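Local coordinates for protein dihydropteroate synthase (Burkholderia cenocepacia, PDB 2Y5S) that probably catalyses the condensation of para-aminobenzoate with 6-hydroxymethyl-7,8-dihydropterin diphosphate to form the folate precursor 7,8-dihydropteroate, which is bound here, at residues 190-195 with 216-221; 9-14 with 225-230; 126-131 with 150-155; 119-124 with 141-146; 205-210 with 235-240. One frame throughout, in Å; residues are numbered along the deposited sequence.

Contact 1. Residues 190-195 with 216-221; sequences ICVDPG and TAPARP. With 78H (7,8-dihydropteroate), chain P.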
# COMPACT_ATOMS: atom_id res chain seq x y z
N ILE B 190 0.65 18.53 21.12
CA ILE B 190 -0.01 17.25 21.36
C ILE B 190 -0.43 16.57 20.06
O ILE B 190 -1.06 17.18 19.19
CB ILE B 190 -1.26 17.42 22.28
CG1 ILE B 190 -0.86 18.05 23.63
CG2 ILE B 190 -1.95 16.06 22.53
CD1 ILE B 190 -2.02 18.63 24.46
N CYS B 191 -0.07 15.30 19.94
CA CYS B 191 -0.66 14.43 18.94
C CYS B 191 -1.25 13.24 19.66
O CYS B 191 -1.01 13.04 20.85
CB CYS B 191 0.35 13.98 17.90
SG CYS B 191 1.72 12.99 18.46
N VAL B 192 -2.09 12.49 18.95
CA VAL B 192 -2.79 11.35 19.55
C VAL B 192 -2.61 10.10 18.69
O VAL B 192 -2.33 10.17 17.48
CB VAL B 192 -4.28 11.63 19.69
CG1 VAL B 192 -4.52 12.88 20.55
CG2 VAL B 192 -4.94 11.77 18.29
N ASP B 193 -2.84 8.95 19.32
CA ASP B 193 -2.62 7.66 18.69
C ASP B 193 -3.66 6.67 19.25
O ASP B 193 -3.76 6.50 20.47
CB ASP B 193 -1.20 7.23 19.03
CG ASP B 193 -0.81 5.89 18.47
OD1 ASP B 193 -1.67 5.09 18.08
OD2 ASP B 193 0.41 5.63 18.48
N PRO B 194 -4.41 6.00 18.36
CA PRO B 194 -5.47 5.08 18.81
C PRO B 194 -4.99 3.78 19.42
O PRO B 194 -5.81 3.00 19.95
CB PRO B 194 -6.25 4.80 17.52
CG PRO B 194 -5.21 4.96 16.44
CD PRO B 194 -4.42 6.16 16.89
N GLY B 195 -3.68 3.51 19.32
CA GLY B 195 -3.07 2.42 20.05
C GLY B 195 -3.43 1.06 19.49
O GLY B 195 -3.94 0.18 20.19
N THR B 216 -11.05 8.98 15.20
CA THR B 216 -10.42 8.66 16.48
C THR B 216 -9.83 9.91 17.16
O THR B 216 -9.60 9.91 18.36
CB THR B 216 -9.31 7.60 16.34
OG1 THR B 216 -8.27 8.12 15.52
CG2 THR B 216 -9.84 6.30 15.71
N ALA B 217 -9.62 10.99 16.40
CA ALA B 217 -8.93 12.18 16.89
C ALA B 217 -9.92 13.23 17.37
O ALA B 217 -10.77 13.67 16.60
CB ALA B 217 -8.04 12.76 15.81
N PRO B 218 -9.79 13.66 18.63
CA PRO B 218 -10.59 14.79 19.07
C PRO B 218 -10.08 16.10 18.46
O PRO B 218 -9.02 16.13 17.80
CB PRO B 218 -10.39 14.77 20.59
CG PRO B 218 -9.13 14.12 20.80
CD PRO B 218 -8.86 13.21 19.67
N ALA B 219 -10.83 17.16 18.72
CA ALA B 219 -10.54 18.51 18.19
C ALA B 219 -9.70 19.35 19.16
O ALA B 219 -9.93 19.33 20.37
CB ALA B 219 -11.86 19.24 17.87
N ARG B 220 -8.74 20.09 18.61
CA ARG B 220 -8.04 21.13 19.35
C ARG B 220 -9.00 22.31 19.51
O ARG B 220 -10.08 22.28 18.92
CB ARG B 220 -6.79 21.58 18.59
CG ARG B 220 -5.73 20.51 18.49
CD ARG B 220 -4.56 21.00 17.67
NE ARG B 220 -3.35 20.23 17.94
CZ ARG B 220 -2.23 20.34 17.23
NH1 ARG B 220 -2.15 21.19 16.19
NH2 ARG B 220 -1.16 19.60 17.56
N PRO B 221 -8.64 23.32 20.32
CA PRO B 221 -9.51 24.51 20.48
C PRO B 221 -9.79 25.29 19.20
O PRO B 221 -10.88 25.84 19.03
CB PRO B 221 -8.74 25.37 21.48
CG PRO B 221 -8.00 24.37 22.32
CD PRO B 221 -7.60 23.27 21.37
O4 78H P . 1.36 1.81 18.19
C4 78H P . 2.15 2.43 18.91
C5 78H P . 3.17 1.79 19.63
N3 78H P . 2.01 3.83 19.02
C9 78H P . 4.01 2.59 20.44
N5 78H P . 3.38 0.45 19.52
C2 78H P . 2.88 4.57 19.88
N8 78H P . 5.04 2.02 21.18
N1 78H P . 3.85 3.93 20.54
C6 78H P . 4.33 -0.16 20.25
N2 78H P . 2.73 5.90 20.02
C7 78H P . 5.16 0.57 21.31
C10 78H P . 4.60 -1.63 20.06
N11 78H P . 3.67 -2.42 20.87
C15 78H P . 3.02 -3.42 20.30
C16 78H P . 1.64 -3.55 20.44
C17 78H P . 3.75 -4.33 19.53
C18 78H P . 0.99 -4.60 19.83
C19 78H P . 3.09 -5.39 18.91
C20 78H P . 1.71 -5.52 19.06
C21 78H P . 0.98 -6.66 18.35
O22 78H P . -0.25 -6.56 18.29
O23 78H P . 1.63 -7.55 17.77

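Contact 2. Residues 9-14 with 225-230; sequences APLQCG and AYPILA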
# COMPACT_ATOMS: atom_id res chain seq x y z
N ALA B 9 -3.11 18.86 11.31
CA ALA B 9 -2.70 20.04 12.05
C ALA B 9 -1.23 19.93 12.46
O ALA B 9 -0.74 18.82 12.68
CB ALA B 9 -3.59 20.22 13.28
N PRO B 10 -0.52 21.06 12.56
CA PRO B 10 0.89 21.02 12.91
C PRO B 10 1.20 20.53 14.33
O PRO B 10 0.34 20.59 15.23
CB PRO B 10 1.33 22.48 12.75
CG PRO B 10 0.10 23.27 12.98
CD PRO B 10 -1.01 22.44 12.39
N LEU B 11 2.43 20.06 14.50
CA LEU B 11 2.90 19.57 15.77
C LEU B 11 4.17 20.30 16.23
O LEU B 11 5.21 20.22 15.58
CB LEU B 11 3.17 18.07 15.67
CG LEU B 11 3.50 17.37 17.00
CD1 LEU B 11 2.31 17.47 17.96
CD2 LEU B 11 3.91 15.88 16.76
N GLN B 12 4.09 21.00 17.34
CA GLN B 12 5.29 21.55 17.98
C GLN B 12 6.06 20.35 18.58
O GLN B 12 5.51 19.59 19.36
CB GLN B 12 4.90 22.59 19.01
CG GLN B 12 6.02 23.14 19.85
CD GLN B 12 7.10 23.79 19.03
OE1 GLN B 12 6.82 24.57 18.11
NE2 GLN B 12 8.36 23.48 19.35
N CYS B 13 7.32 20.18 18.19
CA CYS B 13 8.03 18.94 18.47
C CYS B 13 9.45 19.24 18.92
O CYS B 13 10.42 18.91 18.25
CB CYS B 13 8.01 18.03 17.24
SG CYS B 13 8.52 16.34 17.56
N GLY B 14 9.54 19.87 20.08
CA GLY B 14 10.82 20.21 20.68
C GLY B 14 11.57 21.21 19.82
O GLY B 14 11.13 22.34 19.67
N ALA B 225 -8.64 18.86 14.23
CA ALA B 225 -8.36 17.62 14.93
C ALA B 225 -6.88 17.57 15.35
O ALA B 225 -6.00 18.04 14.63
CB ALA B 225 -8.71 16.44 14.03
N TYR B 226 -6.63 17.03 16.53
CA TYR B 226 -5.26 16.65 16.92
C TYR B 226 -4.65 15.74 15.83
O TYR B 226 -5.33 14.85 15.31
CB TYR B 226 -5.25 15.95 18.29
CG TYR B 226 -5.44 16.91 19.46
CD1 TYR B 226 -4.37 17.64 19.97
CD2 TYR B 226 -6.69 17.08 20.06
CE1 TYR B 226 -4.54 18.52 21.03
CE2 TYR B 226 -6.87 17.97 21.12
CZ TYR B 226 -5.80 18.69 21.60
OH TYR B 226 -5.96 19.57 22.64
N PRO B 227 -3.40 16.01 15.43
CA PRO B 227 -2.79 15.14 14.43
C PRO B 227 -2.56 13.75 14.98
O PRO B 227 -2.33 13.59 16.19
CB PRO B 227 -1.48 15.85 14.11
CG PRO B 227 -1.12 16.54 15.38
CD PRO B 227 -2.45 17.03 15.91
N ILE B 228 -2.63 12.75 14.10
CA ILE B 228 -2.64 11.33 14.47
C ILE B 228 -1.32 10.67 14.13
O ILE B 228 -0.82 10.80 12.99
CB ILE B 228 -3.74 10.58 13.72
CG1 ILE B 228 -5.11 11.15 14.07
CG2 ILE B 228 -3.69 9.04 14.00
CD1 ILE B 228 -6.25 10.65 13.16
N LEU B 229 -0.76 9.99 15.12
CA LEU B 229 0.32 9.04 14.94
C LEU B 229 -0.28 7.64 14.97
O LEU B 229 -1.05 7.31 15.88
CB LEU B 229 1.35 9.20 16.05
CG LEU B 229 2.68 8.43 15.94
CD1 LEU B 229 3.76 9.19 16.75
CD2 LEU B 229 2.58 6.99 16.43
N ALA B 230 0.04 6.83 13.97
CA ALA B 230 -0.45 5.46 13.86
C ALA B 230 0.73 4.50 13.79
O ALA B 230 1.66 4.70 13.03
CB ALA B 230 -1.31 5.31 12.62
O HOH W 1 -5.40 17.35 12.17

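Contact 3. Residues 126-131 with 150-155; sequences GFRQPG and GEPQTM. With EDO (1,2-ethanediol), chain V.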
# COMPACT_ATOMS: atom_id res chain seq x y z
N GLY B 126 -0.56 7.31 27.92
CA GLY B 126 -1.31 8.54 27.70
C GLY B 126 -1.14 9.54 28.84
O GLY B 126 -2.06 10.29 29.17
N PHE B 127 0.05 9.51 29.44
CA PHE B 127 0.45 10.40 30.52
C PHE B 127 -0.34 10.18 31.78
O PHE B 127 -0.52 11.09 32.60
CB PHE B 127 0.47 11.87 30.03
CG PHE B 127 1.35 12.05 28.83
CD1 PHE B 127 2.72 12.13 28.97
CD2 PHE B 127 0.82 12.02 27.55
CE1 PHE B 127 3.54 12.22 27.87
CE2 PHE B 127 1.64 12.11 26.44
CZ PHE B 127 3.00 12.20 26.60
N ARG B 128 -0.77 8.93 31.97
CA ARG B 128 -1.54 8.56 33.14
C ARG B 128 -0.67 8.09 34.31
O ARG B 128 -1.16 8.06 35.43
CB ARG B 128 -2.58 7.48 32.80
CG ARG B 128 -3.80 8.02 32.08
CD ARG B 128 -4.82 6.92 31.85
NE ARG B 128 -4.41 5.99 30.80
CZ ARG B 128 -5.02 4.83 30.55
NH1 ARG B 128 -6.06 4.44 31.31
NH2 ARG B 128 -4.60 4.06 29.55
N GLN B 129 0.58 7.70 34.07
CA GLN B 129 1.41 7.23 35.17
C GLN B 129 1.65 8.37 36.12
O GLN B 129 1.82 9.52 35.68
CB GLN B 129 2.75 6.64 34.70
CG GLN B 129 2.62 5.31 33.96
CD GLN B 129 2.05 4.20 34.81
OE1 GLN B 129 2.21 4.19 36.02
NE2 GLN B 129 1.40 3.24 34.16
N PRO B 130 1.61 8.09 37.43
CA PRO B 130 1.75 9.16 38.41
C PRO B 130 3.00 10.00 38.16
O PRO B 130 4.10 9.45 38.12
CB PRO B 130 1.84 8.39 39.75
CG PRO B 130 1.03 7.20 39.52
CD PRO B 130 1.33 6.80 38.09
N GLY B 131 2.82 11.30 37.95
CA GLY B 131 3.92 12.23 37.75
C GLY B 131 4.33 12.48 36.29
O GLY B 131 5.22 13.29 36.05
N GLY B 150 -6.53 -0.33 29.98
CA GLY B 150 -5.87 -0.96 31.12
C GLY B 150 -5.85 -0.05 32.33
O GLY B 150 -6.16 1.12 32.22
N GLU B 151 -5.52 -0.61 33.49
CA GLU B 151 -5.37 0.20 34.70
C GLU B 151 -3.87 0.48 34.88
O GLU B 151 -3.08 -0.46 35.01
CB GLU B 151 -5.95 -0.50 35.93
CG GLU B 151 -6.34 0.45 37.07
CD GLU B 151 -7.16 1.65 36.61
OE1 GLU B 151 -7.49 1.74 35.40
OE2 GLU B 151 -7.47 2.51 37.45
N PRO B 152 -3.48 1.77 34.86
CA PRO B 152 -2.07 2.21 34.94
C PRO B 152 -1.23 1.60 36.06
O PRO B 152 -0.04 1.31 35.86
CB PRO B 152 -2.20 3.72 35.18
CG PRO B 152 -3.47 4.08 34.56
CD PRO B 152 -4.38 2.93 34.78
N GLN B 153 -1.85 1.40 37.22
CA GLN B 153 -1.14 0.94 38.42
C GLN B 153 -0.68 -0.50 38.24
O GLN B 153 0.37 -0.89 38.76
CB GLN B 153 -2.02 1.08 39.67
CG GLN B 153 -1.23 1.03 40.97
CD GLN B 153 -2.09 1.11 42.23
OE1 GLN B 153 -2.72 2.13 42.51
NE2 GLN B 153 -2.09 0.05 43.00
N THR B 154 -1.45 -1.28 37.48
CA THR B 154 -1.13 -2.67 37.19
C THR B 154 0.05 -2.79 36.19
O THR B 154 0.81 -3.76 36.24
CB THR B 154 -2.38 -3.43 36.61
OG1 THR B 154 -2.77 -2.87 35.35
CG2 THR B 154 -3.56 -3.36 37.58
N MET B 155 0.19 -1.80 35.30
CA MET B 155 1.17 -1.84 34.20
C MET B 155 0.81 -2.92 33.17
O MET B 155 1.66 -3.34 32.39
CB MET B 155 2.60 -2.09 34.71
CG MET B 155 3.06 -1.16 35.82
SD MET B 155 3.30 0.51 35.24
CE MET B 155 3.50 1.37 36.80
C1 EDO V . -9.55 3.89 29.87
O1 EDO V . -10.72 3.40 29.23
C2 EDO V . -8.35 3.26 29.18
O2 EDO V . -7.65 2.43 30.10

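Contact 4. Residues 119-124 with 141-146; sequences DLINDI and SGLCAM. With 78H (7,8-dihydropteroate), chain P.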
# COMPACT_ATOMS: atom_id res chain seq x y z
N ASP B 119 12.97 15.45 21.74
CA ASP B 119 12.01 16.33 21.10
C ASP B 119 10.55 15.94 21.31
O ASP B 119 9.67 16.77 21.22
CB ASP B 119 12.31 16.35 19.60
CG ASP B 119 13.70 16.85 19.29
OD1 ASP B 119 14.00 18.01 19.60
OD2 ASP B 119 14.50 16.07 18.72
N LEU B 120 10.29 14.65 21.55
CA LEU B 120 8.92 14.15 21.64
C LEU B 120 8.85 13.00 22.64
O LEU B 120 9.73 12.12 22.65
CB LEU B 120 8.44 13.70 20.26
CG LEU B 120 6.96 13.38 20.01
CD1 LEU B 120 6.73 13.25 18.51
CD2 LEU B 120 6.50 12.11 20.72
N ILE B 121 7.83 13.01 23.50
CA ILE B 121 7.56 11.90 24.40
C ILE B 121 6.34 11.13 23.90
O ILE B 121 5.25 11.69 23.72
CB ILE B 121 7.36 12.34 25.87
CG1 ILE B 121 8.56 13.15 26.38
CG2 ILE B 121 7.11 11.11 26.76
CD1 ILE B 121 9.91 12.37 26.44
N ASN B 122 6.57 9.85 23.64
CA ASN B 122 5.60 8.97 23.07
C ASN B 122 5.18 7.97 24.14
O ASN B 122 5.94 7.05 24.46
CB ASN B 122 6.25 8.25 21.88
CG ASN B 122 5.33 7.21 21.28
OD1 ASN B 122 4.13 7.34 21.36
ND2 ASN B 122 5.91 6.16 20.68
N ASP B 123 3.97 8.13 24.68
CA ASP B 123 3.55 7.42 25.91
C ASP B 123 2.34 6.49 25.73
O ASP B 123 1.21 6.93 25.59
CB ASP B 123 3.26 8.43 27.02
CG ASP B 123 2.94 7.77 28.37
OD1 ASP B 123 3.10 6.55 28.52
OD2 ASP B 123 2.51 8.51 29.28
N ILE B 124 2.60 5.20 25.77
CA ILE B 124 1.56 4.20 25.67
C ILE B 124 0.50 4.35 26.77
O ILE B 124 -0.62 3.93 26.58
CB ILE B 124 2.11 2.74 25.63
CG1 ILE B 124 2.95 2.42 26.86
CG2 ILE B 124 2.94 2.53 24.35
CD1 ILE B 124 2.99 0.91 27.20
N SER B 141 8.45 20.12 23.96
CA SER B 141 8.47 18.79 23.39
C SER B 141 7.11 18.45 22.81
O SER B 141 6.07 18.88 23.32
CB SER B 141 8.88 17.74 24.42
OG SER B 141 8.05 17.80 25.57
N GLY B 142 7.12 17.69 21.73
CA GLY B 142 5.92 17.02 21.26
C GLY B 142 5.54 15.93 22.25
O GLY B 142 6.39 15.38 22.97
N LEU B 143 4.25 15.62 22.29
CA LEU B 143 3.73 14.61 23.19
C LEU B 143 2.70 13.78 22.46
O LEU B 143 1.70 14.33 21.97
CB LEU B 143 3.07 15.26 24.40
CG LEU B 143 3.89 16.23 25.24
CD1 LEU B 143 2.99 16.97 26.23
CD2 LEU B 143 4.98 15.47 25.96
N CYS B 144 2.92 12.48 22.40
CA CYS B 144 1.93 11.58 21.81
C CYS B 144 1.23 10.81 22.91
O CYS B 144 1.84 9.99 23.60
CB CYS B 144 2.55 10.61 20.84
SG CYS B 144 1.32 9.48 20.11
N ALA B 145 -0.05 11.09 23.08
CA ALA B 145 -0.92 10.39 24.02
C ALA B 145 -1.59 9.25 23.27
O ALA B 145 -2.37 9.49 22.35
CB ALA B 145 -1.98 11.36 24.57
N MET B 146 -1.25 8.02 23.63
CA MET B 146 -1.84 6.85 23.00
C MET B 146 -2.99 6.32 23.84
O MET B 146 -3.01 6.51 25.07
CB MET B 146 -0.79 5.75 22.86
CG MET B 146 -1.14 4.65 21.86
SD MET B 146 -0.03 3.25 21.97
CE MET B 146 -0.78 2.37 23.36
O4 78H P . 1.36 1.81 18.19
C4 78H P . 2.15 2.43 18.91
C5 78H P . 3.17 1.79 19.63
N3 78H P . 2.01 3.83 19.02
C9 78H P . 4.01 2.59 20.44
N5 78H P . 3.38 0.45 19.52
C2 78H P . 2.88 4.57 19.88
N8 78H P . 5.04 2.02 21.18
N1 78H P . 3.85 3.93 20.54
C6 78H P . 4.33 -0.16 20.25
N2 78H P . 2.73 5.90 20.02
C7 78H P . 5.16 0.57 21.31
C10 78H P . 4.60 -1.63 20.06
N11 78H P . 3.67 -2.42 20.87
C15 78H P . 3.02 -3.42 20.30
C16 78H P . 1.64 -3.55 20.44
C17 78H P . 3.75 -4.33 19.53
C18 78H P . 0.99 -4.60 19.83
C19 78H P . 3.09 -5.39 18.91
C20 78H P . 1.71 -5.52 19.06
C21 78H P . 0.98 -6.66 18.35
O22 78H P . -0.25 -6.56 18.29
O23 78H P . 1.63 -7.55 17.77
O HOH W 2 -3.04 5.10 27.33

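Contact 5. Residues 205-210 with 235-240; sequences DNYALL and KSMLGA. With 78H (7,8-dihydropteroate), chain P.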
# COMPACT_ATOMS: atom_id res chain seq x y z
N ASP B 205 -11.66 -4.78 16.33
CA ASP B 205 -11.44 -3.44 16.90
C ASP B 205 -10.35 -2.68 16.17
O ASP B 205 -10.51 -1.50 15.85
CB ASP B 205 -11.09 -3.53 18.39
CG ASP B 205 -12.25 -3.98 19.26
OD1 ASP B 205 -13.42 -3.76 18.87
OD2 ASP B 205 -11.99 -4.54 20.35
N ASN B 206 -9.22 -3.34 15.90
CA ASN B 206 -8.12 -2.69 15.22
C ASN B 206 -8.48 -2.21 13.81
O ASN B 206 -8.12 -1.09 13.42
CB ASN B 206 -6.90 -3.62 15.17
CG ASN B 206 -6.18 -3.74 16.51
OD1 ASN B 206 -5.95 -2.74 17.20
ND2 ASN B 206 -5.80 -4.98 16.87
N TYR B 207 -9.21 -3.02 13.05
CA TYR B 207 -9.60 -2.60 11.70
C TYR B 207 -10.76 -1.60 11.69
O TYR B 207 -10.84 -0.79 10.78
CB TYR B 207 -9.85 -3.78 10.77
CG TYR B 207 -8.54 -4.41 10.35
CD1 TYR B 207 -7.76 -3.85 9.35
CD2 TYR B 207 -8.06 -5.54 10.98
CE1 TYR B 207 -6.56 -4.42 8.97
CE2 TYR B 207 -6.85 -6.12 10.60
CZ TYR B 207 -6.12 -5.56 9.60
OH TYR B 207 -4.91 -6.11 9.24
N ALA B 208 -11.60 -1.61 12.73
CA ALA B 208 -12.61 -0.55 12.89
C ALA B 208 -11.89 0.80 13.05
O ALA B 208 -12.23 1.80 12.43
CB ALA B 208 -13.50 -0.82 14.11
N LEU B 209 -10.87 0.80 13.90
CA LEU B 209 -10.11 2.01 14.16
C LEU B 209 -9.35 2.46 12.93
O LEU B 209 -9.22 3.65 12.72
CB LEU B 209 -9.14 1.80 15.33
CG LEU B 209 -9.82 1.60 16.68
CD1 LEU B 209 -8.81 1.04 17.69
CD2 LEU B 209 -10.43 2.89 17.20
N LEU B 210 -8.82 1.53 12.13
CA LEU B 210 -8.09 1.91 10.92
C LEU B 210 -9.04 2.45 9.85
O LEU B 210 -8.73 3.49 9.25
CB LEU B 210 -7.27 0.75 10.38
CG LEU B 210 -6.45 0.98 9.09
CD1 LEU B 210 -5.70 2.32 9.11
CD2 LEU B 210 -5.49 -0.17 8.90
N LYS B 235 2.50 -5.86 13.37
CA LYS B 235 1.66 -6.20 14.51
C LYS B 235 0.72 -7.37 14.21
O LYS B 235 0.52 -7.75 13.05
CB LYS B 235 0.88 -4.98 14.98
CG LYS B 235 1.75 -3.94 15.71
CD LYS B 235 0.90 -2.92 16.45
CE LYS B 235 1.76 -1.94 17.25
NZ LYS B 235 0.93 -0.84 17.80
N SER B 236 0.17 -7.94 15.27
CA SER B 236 -0.71 -9.10 15.20
C SER B 236 -1.92 -8.89 14.33
O SER B 236 -2.36 -9.83 13.68
CB SER B 236 -1.18 -9.48 16.60
OG SER B 236 -0.09 -10.04 17.29
N MET B 237 -2.46 -7.66 14.30
CA MET B 237 -3.58 -7.37 13.39
C MET B 237 -3.25 -7.68 11.93
O MET B 237 -4.13 -7.97 11.12
CB MET B 237 -4.05 -5.91 13.51
CG MET B 237 -3.00 -4.87 13.12
SD MET B 237 -3.57 -3.17 13.36
CE MET B 237 -4.73 -2.99 12.00
N LEU B 238 -1.97 -7.60 11.58
CA LEU B 238 -1.51 -7.91 10.22
C LEU B 238 -1.31 -9.43 10.03
O LEU B 238 -1.77 -10.01 9.04
CB LEU B 238 -0.22 -7.15 9.92
CG LEU B 238 -0.22 -5.63 10.14
CD1 LEU B 238 1.10 -5.00 9.67
CD2 LEU B 238 -1.40 -4.95 9.46
N GLY B 239 -0.63 -10.07 10.98
CA GLY B 239 -0.45 -11.53 10.94
C GLY B 239 -1.76 -12.29 10.85
O GLY B 239 -1.87 -13.31 10.13
N ALA B 240 -2.77 -11.77 11.56
CA ALA B 240 -4.08 -12.39 11.62
C ALA B 240 -4.78 -12.46 10.26
O ALA B 240 -5.58 -13.37 10.04
CB ALA B 240 -4.97 -11.67 12.64
O4 78H P . 1.36 1.81 18.19
C4 78H P . 2.15 2.43 18.91
C5 78H P . 3.17 1.79 19.63
N3 78H P . 2.01 3.83 19.02
C9 78H P . 4.01 2.59 20.44
N5 78H P . 3.38 0.45 19.52
C2 78H P . 2.88 4.57 19.88
N8 78H P . 5.04 2.02 21.18
N1 78H P . 3.85 3.93 20.54
C6 78H P . 4.33 -0.16 20.25
N2 78H P . 2.73 5.90 20.02
C7 78H P . 5.16 0.57 21.31
C10 78H P . 4.60 -1.63 20.06
N11 78H P . 3.67 -2.42 20.87
C15 78H P . 3.02 -3.42 20.30
C16 78H P . 1.64 -3.55 20.44
C17 78H P . 3.75 -4.33 19.53
C18 78H P . 0.99 -4.60 19.83
C19 78H P . 3.09 -5.39 18.91
C20 78H P . 1.71 -5.52 19.06
C21 78H P . 0.98 -6.66 18.35
O22 78H P . -0.25 -6.56 18.29
O23 78H P . 1.63 -7.55 17.77

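Contact 1. Residues 190-195 with 216-221
Arg-220 sets CG anti to its own carbonyl carbon (chi1 -66°), and the extended chain from CG to NE carries the guanidinium to Ile-190. Its NH2 donates to Ile-190 O at 2.9 Å. The oxygen lies at the edge of the guanidinium, 14° out of its plane. The other terminal nitrogen, NH1, bonds to Pro-10 O, so two backbone carbonyls fix the rotation of the group. Val-192 supplies the apolar middle. Its CG2 sits between the backbone N and the carbonyl carbon and touches Ala-217 CB at 4.1 Å. Val-192 CG2 also lies 4.4 Å from Pro-218 CD. Farther along, Pro-194 CB meets Thr-216 CG2 at 4.3 Å. Asp-193 points away from residues 216-221, toward the ligand. Its OD2 faces N3 and, through a weak bond, N2 of dihydropteroate. The 2.5 Å between Asp-193 OD2 and ligand N3 is very short, and its exact value is doubtful. Asp-193 OD1 accepts from Gly-195 N at 2.8 Å, from above the carboxylate plane. This is an Asx turn. Apolar packing covers the outer side of the strand, a charged donor holds the carbonyl at its start, and Asp-193 presents its carboxylate to the pterin.

Contact 2. Residues 9-14 with 225-230
Ala-9 meets both Ala-225 and Pro-227. Its CB points toward residues 225-230 and comes within 3.5 Å of Ala-225 O. Ala-9 CB also lies 4.3 Å from Pro-227 CD. The backbone is linked through one water, which accepts from Ala-9 N at 2.9 Å and donates to Ala-225 O at 2.6 Å. Ala-9 O is set against the proline ring, 3.4 Å from Pro-227 CB and 3.6 Å from Pro-227 CG. The contact buries this oxygen, and it has no polar partner in the model. Pro-10 turns its own ring away, and only its carbonyl O comes near Pro-227 CG. Leu-11 opens strand 11-13. Its CG stands anti to the backbone N (chi1 -172°), and CD1 reaches Pro-227 CG at 4.4 Å. No direct hydrogen bond crosses between the segments, so the join rests on van der Waals contact and the water. Beyond Leu-11 the chain leaves Pro-227 behind. Leu-11 also packs on Cys-191, and Cys-13 packs on Leu-120. Strands 11-13 and 16-18 form an antiparallel hairpin. It lies across the N-terminal end of the parallel strands, as a bottom cover of the TIM barrel.

Contact 3. Residues 126-131 with 150-155
Gln-129 and Pro-152 form the close part of this contact. Gln-129 NE2 donates to Pro-152 O at 2.9 Å, nearly straight (166°), with the oxygen close to the amide plane. A bend at chi2 (-63°) brings CD round to this side. Pro-152 O also accepts from Met-155 N, and the two donors come from opposite faces of its carbonyl plane. Arg-128 crosses Pro-152 at about a right angle. Its CB lies 3.9 Å from Pro-152 CG, which also sits over one face of the guanidinium. Arg-128 NE bonds to Trp-125 O, and NH2 to Met-148 O just before the other segment. The bond from Arg-128 NH1 to Gly-150 O is weak, at 3.4 Å. A 1,2-ethanediol, probably from the crystallisation liquor, sits at the guanidinium edge. Its O2 accepts from Arg-128 NH1 at 2.8 Å and from Gly-150 N at 3.0 Å. On the exposed side, Met-155 sets CE 3.2 Å from Gln-129 OE1. The two segments belong to the loops that follow strands 120-123 and 142-146. They pair at the C-terminal mouth of the TIM barrel, the end where the ligand binds.

Contact 4. Residues 119-124 with 141-146
Ile-124 and Met-146 lie side by side, pointing the same way, with Ile-124 CB 3.7 Å from Met-146 CE. They stand at the C-terminal ends of two parallel strands joined in register. Five backbone hydrogen bonds run between the strands, from Gly-142 N to Asp-119 O at one end to a weak one from Met-146 N to Asp-123 O at the other. A water bridges Ile-124 O and Met-146 O just beyond. Ile-121, Asp-123, Leu-143 and Ala-145 share the face toward the helices, where Ile-121 CB touches Leu-143 CD2 at 3.9 Å. Leu-120, Asn-122 and Cys-144 point to the barrel interior. Leu-120 lays its CG 3.6 Å from Gly-142 O, and its CD2 meets Cys-144 CB at 4.2 Å. Asn-122 holds CG anti to the backbone N (chi1 175°). Its OD1 passes 3.7 Å from Cys-144 SG and accepts from ligand N2 at a doubtfully short 2.4 Å. Its ND2 donates to ligand N1 at 3.0 Å and also to Asp-64 OD2. Met-146 SD lies over a face of the pterin, 3.6 Å from ligand N3. The amide thus meets a donor and an acceptor of the pterin, which suits recognition of this edge.

Contact 5. Residues 205-210 with 235-240
Met-237 buries more surface here than any other residue, between Asn-206 and Tyr-207. Its CG takes the crowded position between backbone N and carbonyl carbon (chi1 63°). The bend at chi3 (-74°) then sets CE over one face of the Tyr-207 ring, 3.8 Å from the centroid and offset toward the rim. This is a CH-pi contact within a Met-aromatic pair. Tyr-207 also grips the backbone: OH donates to Met-237 O at 2.8 Å, from above the carbonyl plane. Asn-206 contributes its CB, 3.8 Å from Met-237 SD, while its amide oxygen accepts from Gly-197 N. The adjoining residues hold dihydropteroate. Lys-235 NZ donates to ligand O4 at 2.7 Å, and its extended chain passes over one face of the benzoate ring. Ser-236 N donates to ligand O23 at 2.9 Å. Helix 204-211 thereby packs against the short helix 236-239, which follows strand 229-230. Leu-238 leans on helix 251-263, and Tyr-207 touches Ala-286 of the second subunit.

In the fold
Contacts 1, 2 and 4 are buried and reach the same parallel sheet. Contact 4 joins strands 120-123 and 142-146, and contact 1 adds the next strand, 190-193, through Cys-191. The touching residues of contact 2 lie toward the N-terminal end of the barrel, although its strand runs on to Leu-229, which touches the ligand. Contact 3 is a surface contact in loops, yet its Phe-127 packs on contact 4. Contact 5 is buried between helices beside the second subunit. Regular backbone bonding dominates contact 4, isolated side-chain-to-carbonyl bonds serve contacts 1, 3 and 5, and contact 2 has apolar packing and a water. Contacts 1 and 4 share one pterin edge; contact 5 reaches O4 and the carboxylate.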